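MmeI (Methylophilus methylotrophus, PDB 5HR4) is a Type IIL restriction-modification enzyme that binds DNA and probably transfers a methyl group from S-adenosyl-L-methionine to N6 of adenine in its target. Local coordinates at residues I325-L330 / I561-R566; H523-N528 / F587-S592; V335-V340 / I382-G387. All blocks are in the same frame, centred on the assembly; numbering follows the deposited sequence.

Contact 1. Residues I325-L330 / I561-R566; sequences IKPLFL and INFAHR
The ring of Phe563 takes Pro327 squarely on one face and is met obliquely by the backbone nitrogen of Leu328. Pro327 CB stands 3.7 Å from the ring centroid and only 4° off the normal, which defines a CH-pi contact. Its centring is evident in the distances, since every ring carbon lies within about 4.0 Å of that CB. This is helix-on-sheet packing in the Rossmann-like methyltransferase fold, with helix 318-340 laid against strand 560-569. Pro327 CG lies toward the rim of the ring, 3.9 Å from Phe563 CE1, and the two side chains cross at about a right angle. Phe563 has CG between its backbone N and carbonyl carbon (chi1 74°), a rotation that carries the ring off the strand to the helix. Leu328 adds a branch, CD1 lying 4.2 Å from Phe563 CE2, while Tyr598 also touches Pro327 and Ile596 touches Phe563. An alanine at Phe563 would take away the surface on which Pro327 CB rests and is likely to leave a gap between helix and strand. Both backbones are irregular here. Asn562 and Phe563 together face Gly586 in a classic beta bulge, and the helix is kinked at Pro327, whose nitrogen makes no bond to the preceding turn. A wider, pi-type turn follows, in which Ile325 O accepts two backbone bonds, from Phe329 N at 3.1 Å and Leu330 N at 2.9 Å; the same oxygen lies over the centre of the Phe329 ring, 4.0 Å above its plane.

Contact 2. Residues H523-N528 / F587-S592; sequences HYIQTN and FGLKDS
Ile525 and Leu589 meet side chain to side chain where two connections of the Rossmann-like methyltransferase fold pass each other. Residues 523-528 continue from helix 517-524. The other segment, 587-592, runs off strand 581-588, the antiparallel strand set between strands 532-538 and 560-569, as the reversed strand is in class I methyltransferases. From CB, which points to the other segment, Ile525 sends CG1 into the position between its backbone N and carbonyl carbon (chi1 68°). CG1 comes to 4.0 Å from Leu589 CG. CD1, one bond further out, is the atom most engaged: it lies 3.7 Å from Leu589 CG and 4.0 Å from Gly588 CA. Elsewhere Ile525 touches Ile478 and Cys533 of the central strands, so its side chain lies between this turn and the sheet. Leu589 answers with its branch point against Ile525 and with CD1 against the neighbouring residue. Gln526 starts out away from residues 587-592 but bends at chi2 (67°), bringing its amide group back across Leu589 at about a right angle; Gln526 CD is 4.1 Å from Leu589 CD1. No hydrogen bond joins the segments, so the contact rests on packing, whereas the turn is fixed internally by Gln526 N to His523 O at 3.2 Å and Asn528 N to Ile525 O at 2.9 Å. That carbonyl also lies beside the leucine, with Ile525 O 3.9 Å from Leu589 CD1.

Contact 3. Residues V335-V340 / I382-G387; sequences VEFEKV and IEVLRG
Phe337 reaches from one helix to another and lays the far end of its ring on Glu383 and Val384, a helix-to-helix packing within the Rossmann-like methyltransferase fold. Apolar packing comes first. With CG anti to the backbone N (chi1 175°), the ring projects from helix 318-340, and its CE1 lies 3.7 Å from Val384 CG2. The neighbouring corner serves the other residue: Phe337 CZ is 3.5 Å from Glu383 CB, so the glutamate contributes its aliphatic root and not its charge. Val384 CG2 approaches the ring obliquely, and both side-chain pairs cross at a slant. Helix 344-355 joins the same cluster, Leu347 touching Phe337 and Phe350 touching Val384.

Polar groups are handled within helix 368-388. Glu383 O, also oblique to the ring and 3.5 Å from Phe337 CZ, is the acceptor for Gly387 N at 2.9 Å, so this carbonyl keeps its helical bond while touching the ring. The Glu383 carboxylate turns away, its plane 72° from that of the ring, and is gripped side-on by Arg386: NE binds Glu383 OE1 at 3.1 Å and NH2 binds Glu383 OE2 at 2.7 Å. Both oxygens are met on the syn side, and OE2 lies 8° out of the guanidinium plane. Arg386 has a second acidic partner, Glu440.

The chemistry implies a division of labour. Between residues 335-340 and 382-387 packing alone makes the join, while the salt bridge to Arg386 is consistent with holding the carboxylate, already bent away from the ring, on that side.

From the N terminus, helix 318-340 supplies the first segments of two contacts: 325-330 opens contact 1 and 335-340, further along the helix, opens contact 3. Contact 3 closes early, at 382-387, tying helix 318-340 to helix 368-388, with helix 344-355 and strand 359-361 between them in the chain, and its whole span falls within that of contact 1. Contact 2 opens at 523-528, before contact 1 closes at 561-566, and itself closes at 587-592, so these two cross, whereas contacts 3 and 2 follow in series. Contacts 1 and 2 end on neighbouring strands of one sheet, where Asn562 packs against 588-592; contact 3 touches neither, its centre about 22 Å from that of contact 1.

Contact 1. Residues I325-L330 / I561-R566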
# COMPACT_ATOMS: atom_id res chain seq x y z
N ILE A 325 10.84 10.63 5.08
CA ILE A 325 11.26 11.66 6.03
C ILE A 325 12.40 12.54 5.52
O ILE A 325 12.59 13.64 6.05
CB ILE A 325 11.65 11.05 7.39
CG1 ILE A 325 12.91 10.20 7.26
CG2 ILE A 325 10.46 10.26 8.00
CD1 ILE A 325 13.34 9.52 8.55
N LYS A 326 13.18 12.11 4.52
CA LYS A 326 14.25 13.00 4.06
C LYS A 326 13.69 14.27 3.43
O LYS A 326 14.06 15.37 3.88
CB LYS A 326 15.20 12.28 3.09
CG LYS A 326 16.17 11.27 3.73
CD LYS A 326 16.82 10.38 2.65
CE LYS A 326 18.29 10.73 2.41
NZ LYS A 326 18.46 12.18 2.15
N PRO A 327 12.78 14.21 2.45
CA PRO A 327 12.14 15.44 1.98
C PRO A 327 11.24 16.09 3.01
O PRO A 327 11.12 17.32 3.00
CB PRO A 327 11.34 14.99 0.75
CG PRO A 327 11.77 13.60 0.47
CD PRO A 327 12.24 13.02 1.75
N LEU A 328 10.58 15.33 3.88
CA LEU A 328 9.62 15.97 4.78
C LEU A 328 10.31 16.94 5.73
O LEU A 328 9.89 18.09 5.87
CB LEU A 328 8.83 14.92 5.57
CG LEU A 328 7.57 15.45 6.28
CD1 LEU A 328 6.64 16.21 5.32
CD2 LEU A 328 6.81 14.35 7.03
N PHE A 329 11.38 16.50 6.39
CA PHE A 329 12.08 17.43 7.28
C PHE A 329 13.58 17.20 7.32
O PHE A 329 14.34 18.17 7.45
CB PHE A 329 11.52 17.33 8.70
CG PHE A 329 11.45 15.94 9.23
CD1 PHE A 329 10.31 15.17 9.05
CD2 PHE A 329 12.52 15.39 9.90
CE1 PHE A 329 10.25 13.87 9.53
CE2 PHE A 329 12.47 14.10 10.39
CZ PHE A 329 11.32 13.34 10.19
N LEU A 330 14.02 15.94 7.21
CA LEU A 330 15.36 15.56 7.67
C LEU A 330 16.44 16.26 6.86
O LEU A 330 17.33 16.91 7.43
CB LEU A 330 15.52 14.04 7.62
CG LEU A 330 16.86 13.50 8.16
CD1 LEU A 330 17.14 14.06 9.51
CD2 LEU A 330 16.92 11.99 8.19
N ILE A 561 0.13 19.82 -2.79
CA ILE A 561 1.11 18.73 -2.82
C ILE A 561 2.49 19.31 -3.05
O ILE A 561 2.73 19.96 -4.07
CB ILE A 561 0.79 17.70 -3.91
CG1 ILE A 561 -0.63 17.16 -3.79
CG2 ILE A 561 1.77 16.54 -3.83
CD1 ILE A 561 -0.96 16.28 -4.96
N ASN A 562 3.42 19.02 -2.14
CA ASN A 562 4.75 19.62 -2.18
C ASN A 562 5.83 18.69 -2.70
O ASN A 562 6.80 19.17 -3.30
CB ASN A 562 5.14 20.10 -0.79
CG ASN A 562 4.30 21.27 -0.36
OD1 ASN A 562 4.22 22.27 -1.10
ND2 ASN A 562 3.62 21.16 0.80
N PHE A 563 5.70 17.39 -2.48
CA PHE A 563 6.58 16.45 -3.14
C PHE A 563 5.83 15.14 -3.23
O PHE A 563 4.82 14.94 -2.56
CB PHE A 563 7.91 16.28 -2.40
CG PHE A 563 7.81 15.49 -1.12
CD1 PHE A 563 7.96 14.11 -1.13
CD2 PHE A 563 7.59 16.13 0.08
CE1 PHE A 563 7.88 13.38 0.05
CE2 PHE A 563 7.50 15.41 1.27
CZ PHE A 563 7.65 14.03 1.25
N ALA A 564 6.33 14.25 -4.08
CA ALA A 564 5.63 12.99 -4.31
C ALA A 564 6.59 12.00 -4.94
O ALA A 564 7.39 12.38 -5.80
CB ALA A 564 4.42 13.19 -5.23
N HIS A 565 6.49 10.74 -4.51
CA HIS A 565 7.13 9.61 -5.16
C HIS A 565 6.10 8.92 -6.04
O HIS A 565 5.08 8.43 -5.55
CB HIS A 565 7.67 8.60 -4.14
CG HIS A 565 8.92 9.03 -3.45
ND1 HIS A 565 10.13 8.40 -3.65
CD2 HIS A 565 9.15 10.00 -2.54
CE1 HIS A 565 11.06 8.98 -2.92
NE2 HIS A 565 10.49 9.96 -2.22
N ARG A 566 6.39 8.82 -7.34
CA ARG A 566 5.53 8.06 -8.22
C ARG A 566 5.66 6.57 -7.93
O ARG A 566 6.43 6.13 -7.07
CB ARG A 566 5.87 8.36 -9.67
CG ARG A 566 5.51 9.74 -10.11
CD ARG A 566 5.88 9.89 -11.55
NE ARG A 566 4.89 9.22 -12.38
CZ ARG A 566 3.61 9.57 -12.40
NH1 ARG A 566 3.18 10.55 -11.63
NH2 ARG A 566 2.75 8.94 -13.19

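Contact 2. Residues H523-N528 / F587-S592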
# COMPACT_ATOMS: atom_id res chain seq x y z
N HIS A 523 -8.29 18.20 7.79
CA HIS A 523 -9.07 18.95 8.77
C HIS A 523 -8.24 19.28 10.01
O HIS A 523 -8.33 20.38 10.55
CB HIS A 523 -10.33 18.16 9.15
CG HIS A 523 -11.44 18.29 8.15
ND1 HIS A 523 -11.83 17.25 7.32
CD2 HIS A 523 -12.23 19.34 7.82
CE1 HIS A 523 -12.82 17.65 6.54
NE2 HIS A 523 -13.08 18.92 6.82
N TYR A 524 -7.38 18.35 10.43
CA TYR A 524 -6.55 18.55 11.60
C TYR A 524 -5.62 19.75 11.45
O TYR A 524 -5.47 20.55 12.38
CB TYR A 524 -5.75 17.28 11.85
CG TYR A 524 -4.78 17.33 13.01
CD1 TYR A 524 -5.22 17.34 14.32
CD2 TYR A 524 -3.42 17.33 12.78
CE1 TYR A 524 -4.32 17.38 15.37
CE2 TYR A 524 -2.52 17.35 13.83
CZ TYR A 524 -2.97 17.37 15.12
OH TYR A 524 -2.08 17.39 16.16
N ILE A 525 -4.96 19.88 10.30
CA ILE A 525 -3.97 20.94 10.15
C ILE A 525 -4.60 22.28 9.81
O ILE A 525 -3.88 23.28 9.70
CB ILE A 525 -2.90 20.61 9.07
CG1 ILE A 525 -3.51 20.60 7.68
CG2 ILE A 525 -2.27 19.26 9.36
CD1 ILE A 525 -2.47 20.37 6.59
N GLN A 526 -5.92 22.32 9.63
CA GLN A 526 -6.58 23.58 9.30
C GLN A 526 -6.29 24.64 10.35
O GLN A 526 -6.28 25.84 10.03
CB GLN A 526 -8.09 23.35 9.14
CG GLN A 526 -8.76 24.24 8.09
CD GLN A 526 -8.31 23.93 6.67
OE1 GLN A 526 -8.47 22.81 6.18
NE2 GLN A 526 -7.74 24.93 5.99
N THR A 527 -6.02 24.23 11.60
CA THR A 527 -5.73 25.15 12.69
C THR A 527 -4.25 25.53 12.80
O THR A 527 -3.91 26.37 13.64
CB THR A 527 -6.19 24.57 14.04
OG1 THR A 527 -5.51 23.33 14.30
CG2 THR A 527 -7.68 24.29 14.05
N ASN A 528 -3.37 24.94 11.99
CA ASN A 528 -1.92 25.23 12.07
C ASN A 528 -1.26 24.88 10.73
O ASN A 528 -0.67 23.80 10.58
CB ASN A 528 -1.28 24.47 13.23
CG ASN A 528 0.26 24.58 13.23
OD1 ASN A 528 0.85 25.35 12.45
ND2 ASN A 528 0.92 23.80 14.10
N PHE A 587 2.20 16.66 1.58
CA PHE A 587 1.20 17.70 1.37
C PHE A 587 1.09 18.57 2.62
O PHE A 587 1.62 18.27 3.68
CB PHE A 587 -0.17 17.09 1.00
CG PHE A 587 -0.75 16.24 2.09
CD1 PHE A 587 -0.30 14.94 2.29
CD2 PHE A 587 -1.71 16.74 2.94
CE1 PHE A 587 -0.81 14.16 3.30
CE2 PHE A 587 -2.24 15.96 3.94
CZ PHE A 587 -1.78 14.67 4.13
N GLY A 588 0.37 19.68 2.46
CA GLY A 588 0.19 20.62 3.55
C GLY A 588 -0.61 21.79 3.04
O GLY A 588 -1.14 21.77 1.92
N LEU A 589 -0.67 22.84 3.85
CA LEU A 589 -1.45 24.01 3.48
C LEU A 589 -0.62 25.11 2.83
O LEU A 589 -1.21 26.04 2.27
CB LEU A 589 -2.19 24.56 4.70
CG LEU A 589 -3.39 23.69 5.12
CD1 LEU A 589 -4.29 24.45 6.04
CD2 LEU A 589 -4.16 23.19 3.91
N LYS A 590 0.71 24.98 2.83
CA LYS A 590 1.62 25.94 2.21
C LYS A 590 2.16 25.37 0.90
O LYS A 590 2.78 24.31 0.90
CB LYS A 590 2.80 26.26 3.13
CG LYS A 590 2.41 26.66 4.54
CD LYS A 590 3.60 26.64 5.47
CE LYS A 590 3.36 27.58 6.65
NZ LYS A 590 4.63 28.03 7.32
N ASP A 591 1.95 26.09 -0.20
CA ASP A 591 2.65 25.74 -1.43
C ASP A 591 4.16 25.81 -1.20
O ASP A 591 4.66 26.55 -0.35
CB ASP A 591 2.27 26.68 -2.57
CG ASP A 591 0.79 26.66 -2.88
OD1 ASP A 591 0.03 26.10 -2.06
OD2 ASP A 591 0.40 27.22 -3.93
N SER A 592 4.88 25.01 -1.97
CA SER A 592 6.33 25.01 -1.94
C SER A 592 6.81 25.59 -3.26
O SER A 592 6.29 25.23 -4.32
CB SER A 592 6.90 23.61 -1.74
OG SER A 592 8.21 23.65 -1.20

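Contact 3. Residues V335-V340 / I382-G387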
# COMPACT_ATOMS: atom_id res chain seq x y z
N VAL A 335 20.95 20.54 6.11
CA VAL A 335 21.41 21.79 5.51
C VAL A 335 21.49 22.86 6.58
O VAL A 335 22.52 23.51 6.75
CB VAL A 335 20.49 22.20 4.34
CG1 VAL A 335 20.77 23.62 3.87
CG2 VAL A 335 20.67 21.23 3.18
N GLU A 336 20.42 23.03 7.37
CA GLU A 336 20.44 24.06 8.40
C GLU A 336 21.58 23.81 9.38
O GLU A 336 22.28 24.76 9.77
CB GLU A 336 19.10 24.11 9.13
CG GLU A 336 18.97 25.24 10.18
CD GLU A 336 17.62 25.21 10.90
OE1 GLU A 336 16.74 24.42 10.48
OE2 GLU A 336 17.42 25.97 11.89
N PHE A 337 21.81 22.55 9.76
CA PHE A 337 22.92 22.24 10.65
C PHE A 337 24.24 22.71 10.07
O PHE A 337 25.00 23.43 10.72
CB PHE A 337 22.98 20.74 10.94
CG PHE A 337 24.17 20.34 11.77
CD1 PHE A 337 24.34 20.85 13.06
CD2 PHE A 337 25.13 19.47 11.25
CE1 PHE A 337 25.47 20.49 13.82
CE2 PHE A 337 26.24 19.10 12.01
CZ PHE A 337 26.42 19.62 13.29
N GLU A 338 24.52 22.33 8.83
CA GLU A 338 25.80 22.71 8.24
C GLU A 338 25.96 24.22 8.10
O GLU A 338 27.09 24.71 8.05
CB GLU A 338 25.96 22.00 6.91
CG GLU A 338 25.98 20.46 7.01
CD GLU A 338 27.17 19.88 7.81
OE1 GLU A 338 28.12 20.63 8.15
OE2 GLU A 338 27.18 18.66 8.07
N LYS A 339 24.87 24.99 8.08
CA LYS A 339 25.02 26.43 7.90
C LYS A 339 25.28 27.17 9.22
O LYS A 339 25.84 28.27 9.19
CB LYS A 339 23.77 26.99 7.21
CG LYS A 339 23.81 28.48 6.92
CD LYS A 339 22.79 28.85 5.86
CE LYS A 339 21.39 28.44 6.26
NZ LYS A 339 20.39 28.96 5.29
N VAL A 340 24.89 26.60 10.35
CA VAL A 340 25.02 27.26 11.64
C VAL A 340 25.97 26.54 12.58
O VAL A 340 26.23 27.03 13.69
CB VAL A 340 23.64 27.44 12.32
CG1 VAL A 340 22.62 28.03 11.33
CG2 VAL A 340 23.15 26.12 12.86
N ILE A 382 23.99 14.23 17.92
CA ILE A 382 25.38 13.96 18.31
C ILE A 382 26.31 15.01 17.71
O ILE A 382 27.16 15.58 18.40
CB ILE A 382 25.81 12.54 17.89
CG1 ILE A 382 25.43 11.49 18.92
CG2 ILE A 382 27.33 12.47 17.65
CD1 ILE A 382 25.66 10.05 18.42
N GLU A 383 26.18 15.25 16.41
CA GLU A 383 27.00 16.26 15.76
C GLU A 383 26.74 17.64 16.33
O GLU A 383 27.66 18.47 16.37
CB GLU A 383 26.76 16.23 14.24
CG GLU A 383 27.09 14.89 13.57
CD GLU A 383 28.43 14.29 14.06
OE1 GLU A 383 29.44 15.02 14.15
OE2 GLU A 383 28.48 13.08 14.35
N VAL A 384 25.52 17.90 16.80
CA VAL A 384 25.23 19.20 17.43
C VAL A 384 26.04 19.35 18.70
O VAL A 384 26.71 20.37 18.92
CB VAL A 384 23.73 19.36 17.69
CG1 VAL A 384 23.50 20.46 18.72
CG2 VAL A 384 22.99 19.68 16.39
N LEU A 385 25.99 18.34 19.57
CA LEU A 385 26.81 18.38 20.78
C LEU A 385 28.30 18.37 20.46
O LEU A 385 29.09 18.95 21.21
CB LEU A 385 26.43 17.22 21.71
CG LEU A 385 25.00 17.49 22.18
CD1 LEU A 385 24.33 16.34 22.99
CD2 LEU A 385 25.01 18.78 22.96
N ARG A 386 28.71 17.73 19.35
CA ARG A 386 30.10 17.83 18.92
C ARG A 386 30.45 19.27 18.62
O ARG A 386 31.47 19.79 19.09
CB ARG A 386 30.36 16.94 17.69
CG ARG A 386 31.82 16.88 17.19
CD ARG A 386 32.35 15.43 17.15
NE ARG A 386 31.45 14.51 16.43
CZ ARG A 386 31.43 13.18 16.58
NH1 ARG A 386 32.26 12.59 17.43
NH2 ARG A 386 30.58 12.44 15.88
N GLY A 387 29.56 19.96 17.91
CA GLY A 387 29.68 21.38 17.66
C GLY A 387 29.79 22.20 18.92
O GLY A 387 30.82 22.85 19.15